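Local coordinates for protein nucleotidyltransferase (Thermus thermophilus HB8, PDB 1WWP) that is of unknown function but belongs to a nucleotidyltransferase substrate-binding-like family, consistent with a role in substrate binding, at residues R23-F37 with A96-M110. Residues are numbered along the deposited sequence; the frame is centred on the assembly and turned at random.
Sequences RDAAIQRFEYTFEAF and ARAIFRRLPDYARLM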
ATOM      1  N   ARG A  23       4.674   2.797  12.906  1.00 29.61           N
ATOM      2  CA  ARG A  23       4.476   3.769  11.848  1.00 32.14           C
ATOM      3  C   ARG A  23       4.150   3.080  10.493  1.00 29.62           C
ATOM      4  O   ARG A  23       3.208   3.448   9.813  1.00 28.30           O
ATOM      5  CB  ARG A  23       5.739   4.607  11.726  1.00 30.98           C
ATOM      6  CG  ARG A  23       5.645   5.779  10.774  1.00 44.38           C
ATOM      7  CD  ARG A  23       7.010   6.420  10.659  1.00 49.57           C
ATOM      8  NE  ARG A  23       7.605   6.591  11.982  1.00 62.19           N
ATOM      9  CZ  ARG A  23       8.910   6.590  12.224  1.00 61.38           C
ATOM     10  NH1 ARG A  23       9.765   6.427  11.227  1.00 58.78           N
ATOM     11  NH2 ARG A  23       9.357   6.738  13.466  1.00 65.09           N
ATOM     12  N   ASP A  24       4.944   2.089  10.110  1.00 30.89           N
ATOM     13  CA  ASP A  24       4.698   1.374   8.858  1.00 32.24           C
ATOM     14  C   ASP A  24       3.317   0.719   8.909  1.00 36.41           C
ATOM     15  O   ASP A  24       2.575   0.729   7.926  1.00 36.11           O
ATOM     16  CB  ASP A  24       5.815   0.344   8.629  1.00 23.10           C
ATOM     17  CG  ASP A  24       7.136   1.008   8.267  1.00 32.85           C
ATOM     18  OD1 ASP A  24       8.168   0.304   8.175  1.00 37.74           O
ATOM     19  OD2 ASP A  24       7.131   2.252   8.068  1.00 41.29           O
ATOM     20  N   ALA A  25       2.974   0.170  10.071  1.00 31.37           N
ATOM     21  CA  ALA A  25       1.679  -0.462  10.284  1.00 27.16           C
ATOM     22  C   ALA A  25       0.541   0.554  10.160  1.00 28.98           C
ATOM     23  O   ALA A  25      -0.526   0.248   9.639  1.00 28.24           O
ATOM     24  CB  ALA A  25       1.639  -1.115  11.675  1.00 27.36           C
ATOM     25  N   ALA A  26       0.758   1.762  10.662  1.00 34.45           N
ATOM     26  CA  ALA A  26      -0.263   2.807  10.594  1.00 33.77           C
ATOM     27  C   ALA A  26      -0.476   3.186   9.130  1.00 29.57           C
ATOM     28  O   ALA A  26      -1.580   3.496   8.711  1.00 25.79           O
ATOM     29  CB  ALA A  26       0.177   4.027  11.380  1.00 22.89           C
ATOM     30  N   ILE A  27       0.596   3.152   8.353  1.00 33.36           N
ATOM     31  CA  ILE A  27       0.495   3.505   6.942  1.00 34.29           C
ATOM     32  C   ILE A  27      -0.300   2.442   6.185  1.00 30.52           C
ATOM     33  O   ILE A  27      -1.141   2.756   5.346  1.00 32.52           O
ATOM     34  CB  ILE A  27       1.902   3.675   6.348  1.00 35.06           C
ATOM     35  CG1 ILE A  27       2.547   4.920   6.954  1.00 35.47           C
ATOM     36  CG2 ILE A  27       1.837   3.752   4.834  1.00 28.05           C
ATOM     37  CD1 ILE A  27       4.022   5.063   6.620  1.00 39.88           C
ATOM     38  N   GLN A  28      -0.036   1.179   6.501  1.00 31.91           N
ATOM     39  CA  GLN A  28      -0.745   0.071   5.885  1.00 27.81           C
ATOM     40  C   GLN A  28      -2.237   0.175   6.207  1.00 31.17           C
ATOM     41  O   GLN A  28      -3.088   0.020   5.329  1.00 34.48           O
ATOM     42  CB  GLN A  28      -0.181  -1.265   6.404  1.00 25.66           C
ATOM     43  CG  GLN A  28      -1.034  -2.492   6.082  1.00 27.55           C
ATOM     44  CD  GLN A  28      -1.029  -2.880   4.601  1.00 43.17           C
ATOM     45  OE1 GLN A  28      -1.680  -3.851   4.212  1.00 46.24           O
ATOM     46  NE2 GLN A  28      -0.296  -2.129   3.777  1.00 35.00           N
ATOM     47  N   ARG A  29      -2.564   0.450   7.462  1.00 29.32           N
ATOM     48  CA  ARG A  29      -3.968   0.557   7.861  1.00 26.03           C
ATOM     49  C   ARG A  29      -4.643   1.744   7.219  1.00 26.07           C
ATOM     50  O   ARG A  29      -5.821   1.696   6.882  1.00 24.84           O
ATOM     51  CB  ARG A  29      -4.073   0.641   9.387  1.00 34.16           C
ATOM     52  CG  ARG A  29      -3.563  -0.623  10.062  1.00 35.68           C
ATOM     53  CD  ARG A  29      -3.623  -0.582  11.603  1.00 31.88           C
ATOM     54  NE  ARG A  29      -3.225  -1.898  12.100  1.00 42.22           N
ATOM     55  CZ  ARG A  29      -3.183  -2.273  13.376  1.00 45.39           C
ATOM     56  NH1 ARG A  29      -3.521  -1.433  14.350  1.00 44.96           N
ATOM     57  NH2 ARG A  29      -2.787  -3.504  13.670  1.00 33.09           N
ATOM     58  N   PHE A  30      -3.906   2.833   7.071  1.00 26.51           N
ATOM     59  CA  PHE A  30      -4.472   3.995   6.407  1.00 27.25           C
ATOM     60  C   PHE A  30      -4.873   3.570   4.977  1.00 23.51           C
ATOM     61  O   PHE A  30      -5.937   3.938   4.470  1.00 29.02           O
ATOM     62  CB  PHE A  30      -3.418   5.108   6.357  1.00 29.11           C
ATOM     63  CG  PHE A  30      -3.703   6.167   5.329  1.00 34.91           C
ATOM     64  CD1 PHE A  30      -4.866   6.922   5.388  1.00 36.93           C
ATOM     65  CD2 PHE A  30      -2.807   6.389   4.281  1.00 36.20           C
ATOM     66  CE1 PHE A  30      -5.140   7.889   4.410  1.00 45.82           C
ATOM     67  CE2 PHE A  30      -3.076   7.363   3.290  1.00 36.91           C
ATOM     68  CZ  PHE A  30      -4.240   8.106   3.358  1.00 34.91           C
ATOM     69  N   GLU A  31      -4.013   2.783   4.342  1.00 25.19           N
ATOM     70  CA  GLU A  31      -4.281   2.330   2.982  1.00 28.47           C
ATOM     71  C   GLU A  31      -5.610   1.612   2.868  1.00 31.16           C
ATOM     72  O   GLU A  31      -6.491   2.050   2.123  1.00 33.17           O
ATOM     73  CB  GLU A  31      -3.159   1.410   2.497  1.00 24.69           C
ATOM     74  CG  GLU A  31      -1.853   2.131   2.174  1.00 34.02           C
ATOM     75  CD  GLU A  31      -0.819   1.201   1.550  1.00 37.12           C
ATOM     76  OE1 GLU A  31       0.134   1.698   0.916  1.00 45.82           O
ATOM     77  OE2 GLU A  31      -0.952  -0.033   1.686  1.00 45.46           O
ATOM     78  N   TYR A  32      -5.787   0.522   3.614  1.00 31.26           N
ATOM     79  CA  TYR A  32      -7.043  -0.195   3.497  1.00 34.64           C
ATOM     80  C   TYR A  32      -8.245   0.532   4.071  1.00 33.53           C
ATOM     81  O   TYR A  32      -9.377   0.245   3.692  1.00 38.66           O
ATOM     82  CB  TYR A  32      -6.927  -1.632   4.042  1.00 38.85           C
ATOM     83  CG  TYR A  32      -6.670  -1.837   5.518  1.00 37.41           C
ATOM     84  CD1 TYR A  32      -7.634  -1.515   6.468  1.00 40.41           C
ATOM     85  CD2 TYR A  32      -5.502  -2.485   5.951  1.00 37.70           C
ATOM     86  CE1 TYR A  32      -7.451  -1.849   7.826  1.00 44.51           C
ATOM     87  CE2 TYR A  32      -5.308  -2.823   7.293  1.00 38.21           C
ATOM     88  CZ  TYR A  32      -6.285  -2.509   8.225  1.00 44.72           C
ATOM     89  OH  TYR A  32      -6.103  -2.890   9.538  1.00 42.33           O
ATOM     90  N   THR A  33      -8.011   1.489   4.963  1.00 25.90           N
ATOM     91  CA  THR A  33      -9.115   2.256   5.507  1.00 29.31           C
ATOM     92  C   THR A  33      -9.577   3.256   4.451  1.00 29.14           C
ATOM     93  O   THR A  33     -10.770   3.526   4.291  1.00 27.75           O
ATOM     94  CB  THR A  33      -8.689   3.048   6.767  1.00 34.83           C
ATOM     95  OG1 THR A  33      -8.358   2.131   7.818  1.00 38.24           O
ATOM     96  CG2 THR A  33      -9.820   3.987   7.208  1.00 25.48           C
ATOM     97  N   PHE A  34      -8.610   3.822   3.744  1.00 32.82           N
ATOM     98  CA  PHE A  34      -8.894   4.775   2.680  1.00 32.43           C
ATOM     99  C   PHE A  34      -9.725   4.115   1.582  1.00 29.80           C
ATOM    100  O   PHE A  34     -10.741   4.654   1.146  1.00 28.50           O
ATOM    101  CB  PHE A  34      -7.583   5.259   2.072  1.00 28.35           C
ATOM    102  CG  PHE A  34      -7.757   6.088   0.841  1.00 34.87           C
ATOM    103  CD1 PHE A  34      -7.679   5.505  -0.425  1.00 35.02           C
ATOM    104  CD2 PHE A  34      -7.972   7.461   0.940  1.00 38.76           C
ATOM    105  CE1 PHE A  34      -7.806   6.280  -1.574  1.00 36.85           C
ATOM    106  CE2 PHE A  34      -8.102   8.248  -0.206  1.00 42.30           C
ATOM    107  CZ  PHE A  34      -8.019   7.651  -1.466  1.00 40.19           C
ATOM    108  N   GLU A  35      -9.263   2.955   1.126  1.00 32.09           N
ATOM    109  CA  GLU A  35      -9.956   2.235   0.068  1.00 39.28           C
ATOM    110  C   GLU A  35     -11.390   1.932   0.474  1.00 39.61           C
ATOM    111  O   GLU A  35     -12.313   2.100  -0.323  1.00 37.09           O
ATOM    112  CB  GLU A  35      -9.219   0.942  -0.265  1.00 39.05           C
ATOM    113  CG  GLU A  35      -7.739   1.141  -0.654  1.00 58.33           C
ATOM    114  CD  GLU A  35      -7.519   2.061  -1.869  1.00 58.88           C
ATOM    115  OE1 GLU A  35      -8.339   2.029  -2.817  1.00 57.18           O
ATOM    116  OE2 GLU A  35      -6.510   2.800  -1.879  1.00 53.65           O
ATOM    117  N   ALA A  36     -11.580   1.488   1.712  1.00 36.28           N
ATOM    118  CA  ALA A  36     -12.921   1.183   2.197  1.00 38.88           C
ATOM    119  C   ALA A  36     -13.711   2.472   2.339  1.00 36.54           C
ATOM    120  O   ALA A  36     -14.918   2.504   2.140  1.00 39.62           O
ATOM    121  CB  ALA A  36     -12.859   0.465   3.551  1.00 38.30           C
ATOM    122  N   PHE A  37     -13.021   3.549   2.679  1.00 39.14           N
ATOM    123  CA  PHE A  37     -13.705   4.816   2.850  1.00 34.03           C
ATOM    124  C   PHE A  37     -14.261   5.398   1.535  1.00 32.37           C
ATOM    125  O   PHE A  37     -15.433   5.732   1.462  1.00 28.06           O
ATOM    126  CB  PHE A  37     -12.773   5.830   3.505  1.00 30.14           C
ATOM    127  CG  PHE A  37     -13.381   7.183   3.657  1.00 29.92           C
ATOM    128  CD1 PHE A  37     -14.387   7.404   4.588  1.00 29.30           C
ATOM    129  CD2 PHE A  37     -12.980   8.235   2.831  1.00 30.22           C
ATOM    130  CE1 PHE A  37     -14.994   8.660   4.705  1.00 35.69           C
ATOM    131  CE2 PHE A  37     -13.577   9.490   2.934  1.00 34.00           C
ATOM    132  CZ  PHE A  37     -14.592   9.705   3.879  1.00 35.85           C
ATOM    133  N   ALA A  96       7.546   8.822   5.253  1.00 43.95           N
ATOM    134  CA  ALA A  96       6.844   8.007   6.238  1.00 50.00           C
ATOM    135  C   ALA A  96       6.424   8.816   7.472  1.00 53.95           C
ATOM    136  O   ALA A  96       5.277   8.730   7.911  1.00 53.32           O
ATOM    137  CB  ALA A  96       7.723   6.827   6.645  1.00 47.93           C
ATOM    138  N   ARG A  97       7.351   9.595   8.029  1.00 52.97           N
ATOM    139  CA  ARG A  97       7.057  10.422   9.196  1.00 56.72           C
ATOM    140  C   ARG A  97       6.075  11.527   8.816  1.00 51.58           C
ATOM    141  O   ARG A  97       5.181  11.862   9.593  1.00 53.55           O
ATOM    142  CB  ARG A  97       8.346  11.037   9.758  1.00 59.87           C
ATOM    143  CG  ARG A  97       9.241  10.044  10.501  1.00 65.33           C
ATOM    144  CD  ARG A  97      10.574  10.677  10.884  1.00 66.02           C
ATOM    145  NE  ARG A  97      11.347   9.843  11.801  1.00 68.74           N
ATOM    146  CZ  ARG A  97      11.009   9.612  13.067  1.00 69.62           C
ATOM    147  NH1 ARG A  97       9.907  10.153  13.570  1.00 67.70           N
ATOM    148  NH2 ARG A  97      11.774   8.845  13.833  1.00 65.53           N
ATOM    149  N   ALA A  98       6.248  12.084   7.618  1.00 46.30           N
ATOM    150  CA  ALA A  98       5.367  13.142   7.113  1.00 47.12           C
ATOM    151  C   ALA A  98       3.937  12.620   6.881  1.00 46.26           C
ATOM    152  O   ALA A  98       2.964  13.320   7.160  1.00 45.35           O
ATOM    153  CB  ALA A  98       5.932  13.719   5.818  1.00 47.49           C
ATOM    154  N   ILE A  99       3.805  11.398   6.364  1.00 43.56           N
ATOM    155  CA  ILE A  99       2.467  10.829   6.156  1.00 39.87           C
ATOM    156  C   ILE A  99       1.845  10.585   7.532  1.00 39.00           C
ATOM    157  O   ILE A  99       0.688  10.934   7.781  1.00 41.95           O
ATOM    158  CB  ILE A  99       2.503   9.458   5.419  1.00 38.47           C
ATOM    159  CG1 ILE A  99       3.103   9.603   4.022  1.00 42.79           C
ATOM    160  CG2 ILE A  99       1.085   8.905   5.294  1.00 39.00           C
ATOM    161  CD1 ILE A  99       2.271  10.444   3.097  1.00 49.75           C
ATOM    162  N   PHE A 100       2.623   9.990   8.431  1.00 39.75           N
ATOM    163  CA  PHE A 100       2.130   9.688   9.769  1.00 45.78           C
ATOM    164  C   PHE A 100       1.594  10.919  10.492  1.00 48.91           C
ATOM    165  O   PHE A 100       0.642  10.820  11.263  1.00 50.63           O
ATOM    166  CB  PHE A 100       3.224   9.047  10.628  1.00 46.26           C
ATOM    167  CG  PHE A 100       2.740   8.614  11.981  1.00 49.39           C
ATOM    168  CD1 PHE A 100       1.957   7.469  12.119  1.00 44.42           C
ATOM    169  CD2 PHE A 100       3.001   9.388  13.106  1.00 41.82           C
ATOM    170  CE1 PHE A 100       1.435   7.107  13.353  1.00 48.45           C
ATOM    171  CE2 PHE A 100       2.482   9.031  14.351  1.00 47.98           C
ATOM    172  CZ  PHE A 100       1.696   7.889  14.475  1.00 43.78           C
ATOM    173  N   ARG A 101       2.206  12.075  10.248  1.00 54.86           N
ATOM    174  CA  ARG A 101       1.772  13.313  10.893  1.00 58.14           C
ATOM    175  C   ARG A 101       0.377  13.735  10.445  1.00 55.44           C
ATOM    176  O   ARG A 101      -0.320  14.465  11.155  1.00 58.29           O
ATOM    177  CB  ARG A 101       2.749  14.454  10.598  1.00 64.38           C
ATOM    178  CG  ARG A 101       4.151  14.265  11.162  1.00 75.61           C
ATOM    179  CD  ARG A 101       5.003  15.518  10.946  1.00 80.70           C
ATOM    180  NE  ARG A 101       5.080  15.891   9.535  1.00 87.37           N
ATOM    181  CZ  ARG A 101       5.711  16.966   9.075  1.00 89.12           C
ATOM    182  NH1 ARG A 101       6.327  17.788   9.915  1.00 88.13           N
ATOM    183  NH2 ARG A 101       5.729  17.217   7.772  1.00 88.54           N
ATOM    184  N   ARG A 102      -0.038  13.274   9.273  1.00 50.30           N
ATOM    185  CA  ARG A 102      -1.351  13.637   8.774  1.00 43.01           C
ATOM    186  C   ARG A 102      -2.434  12.641   9.153  1.00 41.16           C
ATOM    187  O   ARG A 102      -3.616  12.978   9.141  1.00 40.26           O
ATOM    188  CB  ARG A 102      -1.297  13.781   7.259  1.00 48.00           C
ATOM    189  CG  ARG A 102      -0.286  14.818   6.782  1.00 52.89           C
ATOM    190  CD  ARG A 102       0.328  14.426   5.449  1.00 50.58           C
ATOM    191  NE  ARG A 102       1.534  15.197   5.169  1.00 71.12           N
ATOM    192  CZ  ARG A 102       2.324  15.010   4.114  1.00 75.71           C
ATOM    193  NH1 ARG A 102       2.038  14.066   3.227  1.00 73.28           N
ATOM    194  NH2 ARG A 102       3.402  15.772   3.946  1.00 77.41           N
ATOM    195  N   LEU A 103      -2.047  11.417   9.502  1.00 38.73           N
ATOM    196  CA  LEU A 103      -3.046  10.404   9.831  1.00 36.09           C
ATOM    197  C   LEU A 103      -4.103  10.815  10.852  1.00 38.21           C
ATOM    198  O   LEU A 103      -5.275  10.466  10.698  1.00 35.88           O
ATOM    199  CB  LEU A 103      -2.372   9.104  10.272  1.00 35.94           C
ATOM    200  CG  LEU A 103      -1.425   8.477   9.246  1.00 40.24           C
ATOM    201  CD1 LEU A 103      -1.085   7.066   9.695  1.00 43.87           C
ATOM    202  CD2 LEU A 103      -2.070   8.444   7.856  1.00 40.03           C
ATOM    203  N   PRO A 104      -3.710  11.557  11.908  1.00 43.33           N
ATOM    204  CA  PRO A 104      -4.677  11.984  12.922  1.00 46.29           C
ATOM    205  C   PRO A 104      -5.908  12.623  12.291  1.00 48.54           C
ATOM    206  O   PRO A 104      -7.041  12.208  12.556  1.00 52.24           O
ATOM    207  CB  PRO A 104      -3.877  12.985  13.754  1.00 50.50           C
ATOM    208  CG  PRO A 104      -2.491  12.425  13.692  1.00 49.58           C
ATOM    209  CD  PRO A 104      -2.358  12.051  12.241  1.00 41.14           C
ATOM    210  N   ASP A 105      -5.681  13.636  11.456  1.00 47.48           N
ATOM    211  CA  ASP A 105      -6.772  14.336  10.786  1.00 48.58           C
ATOM    212  C   ASP A 105      -7.557  13.419   9.855  1.00 40.62           C
ATOM    213  O   ASP A 105      -8.783  13.467   9.831  1.00 41.77           O
ATOM    214  CB  ASP A 105      -6.238  15.524   9.988  1.00 55.49           C
ATOM    215  CG  ASP A 105      -5.634  16.599  10.875  1.00 69.78           C
ATOM    216  OD1 ASP A 105      -4.699  16.283  11.640  1.00 76.08           O
ATOM    217  OD2 ASP A 105      -6.092  17.762  10.807  1.00 75.44           O
ATOM    218  N   TYR A 106      -6.855  12.592   9.083  1.00 43.87           N
ATOM    219  CA  TYR A 106      -7.543  11.687   8.163  1.00 41.56           C
ATOM    220  C   TYR A 106      -8.476  10.781   8.947  1.00 39.20           C
ATOM    221  O   TYR A 106      -9.632  10.597   8.571  1.00 33.74           O
ATOM    222  CB  TYR A 106      -6.551  10.838   7.371  1.00 43.33           C
ATOM    223  CG  TYR A 106      -5.648  11.625   6.467  1.00 41.58           C
ATOM    224  CD1 TYR A 106      -5.982  12.921   6.069  1.00 44.81           C
ATOM    225  CD2 TYR A 106      -4.463  11.069   5.978  1.00 41.19           C
ATOM    226  CE1 TYR A 106      -5.158  13.641   5.207  1.00 35.25           C
ATOM    227  CE2 TYR A 106      -3.630  11.787   5.110  1.00 33.40           C
ATOM    228  CZ  TYR A 106      -3.987  13.067   4.736  1.00 33.49           C
ATOM    229  OH  TYR A 106      -3.178  13.784   3.896  1.00 40.51           O
ATOM    230  N   ALA A 107      -7.973  10.237  10.054  1.00 42.18           N
ATOM    231  CA  ALA A 107      -8.766   9.351  10.893  1.00 37.14           C
ATOM    232  C   ALA A 107     -10.042  10.054  11.366  1.00 42.78           C
ATOM    233  O   ALA A 107     -11.133   9.495  11.280  1.00 44.90           O
ATOM    234  CB  ALA A 107      -7.938   8.891  12.091  1.00 45.07           C
ATOM    235  N   ARG A 108      -9.910  11.280  11.858  1.00 47.19           N
ATOM    236  CA  ARG A 108     -11.075  12.023  12.337  1.00 48.94           C
ATOM    237  C   ARG A 108     -12.045  12.324  11.196  1.00 49.74           C
ATOM    238  O   ARG A 108     -13.246  12.093  11.320  1.00 51.65           O
ATOM    239  CB  ARG A 108     -10.642  13.339  12.993  1.00 57.75           C
ATOM    240  CG  ARG A 108      -9.691  13.180  14.178  1.00 62.88           C
ATOM    241  CD  ARG A 108      -9.167  14.531  14.655  1.00 69.90           C
ATOM    242  NE  ARG A 108      -8.037  14.384  15.570  1.00 75.15           N
ATOM    243  CZ  ARG A 108      -8.121  13.866  16.792  1.00 78.42           C
ATOM    244  NH1 ARG A 108      -9.287  13.442  17.260  1.00 82.65           N
ATOM    245  NH2 ARG A 108      -7.033  13.763  17.545  1.00 80.15           N
ATOM    246  N   LEU A 109     -11.521  12.839  10.087  1.00 46.83           N
ATOM    247  CA  LEU A 109     -12.359  13.167   8.930  1.00 48.46           C
ATOM    248  C   LEU A 109     -13.203  11.963   8.502  1.00 44.81           C
ATOM    249  O   LEU A 109     -14.419  12.070   8.335  1.00 45.75           O
ATOM    250  CB  LEU A 109     -11.480  13.614   7.757  1.00 46.90           C
ATOM    251  CG  LEU A 109     -12.048  14.449   6.595  1.00 50.34           C
ATOM    252  CD1 LEU A 109     -11.731  13.745   5.300  1.00 40.22           C
ATOM    253  CD2 LEU A 109     -13.546  14.676   6.742  1.00 51.21           C
HETATM  254  N   MSE A 110     -12.554  10.815   8.339  1.00 42.37           N
HETATM  255  CA  MSE A 110     -13.254   9.614   7.915  1.00 41.95           C
HETATM  256  C   MSE A 110     -14.289   9.151   8.912  1.00 45.26           C
HETATM  257  O   MSE A 110     -15.369   8.697   8.525  1.00 48.12           O
HETATM  258  CB  MSE A 110     -12.259   8.487   7.622  1.00 43.27           C
HETATM  259  CG  MSE A 110     -11.374   8.784   6.413  1.00 44.00           C
HETATM  260 SE   MSE A 110     -10.310   7.323   5.707  1.00 48.30          SE
HETATM  261  CE  MSE A 110      -8.709   7.472   6.795  1.00 40.75           C
TER
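Thr-33, which touches Met-110 through CG2, bonds twice to Arg-29 O: OG1 reaches it at 2.7 Å and Thr-33 N at 2.9 Å, from opposite faces of the carbonyl plane. With its hydroxyl held there, Thr-33 puts CG2 against Met-110 CE. This is helix-helix packing in the all-helical fold of the nucleotidyltransferase substrate-binding family. Segments 23-37 and 96-110, on helices 20-49 and 93-116, cross at 59°, and the interface between them is mostly apolar. Met-110, a selenomethionine, is a knob in a hole formed by Phe-30, Thr-33, Phe-34 and Phe-37. Its CG lies over the centre of the Phe-37 ring, 3.7 Å from the centroid. SE meets the same ring obliquely, a Met-aromatic contact. A bend at chi3 (-87°) carries CE back to the edge of the Phe-30 ring. One face of that ring takes Leu-103 CD2 in a CH-pi contact. The rings of Phe-30 and Tyr-106 are nearly parallel but slid apart, so they barely overlap. Tyr-106 OH bonds to Asp-83 on helix 71-86, which also packs on Phe-30 through Met-80. Leu-103 CD1 touches Ala-26 CB, and this methyl also meets the Phe-100 ring at its edge. Arg-23 passes Ala-96 with its CD and bends beyond it. Its NH1 has a long, weak ion pair with Glu-93. Two like charges lie close without bonding: Arg-23 NH2 sits over one face of the Arg-97 guanidinium, 3.2 Å from Arg-97 NH2, with the planes 39° apart.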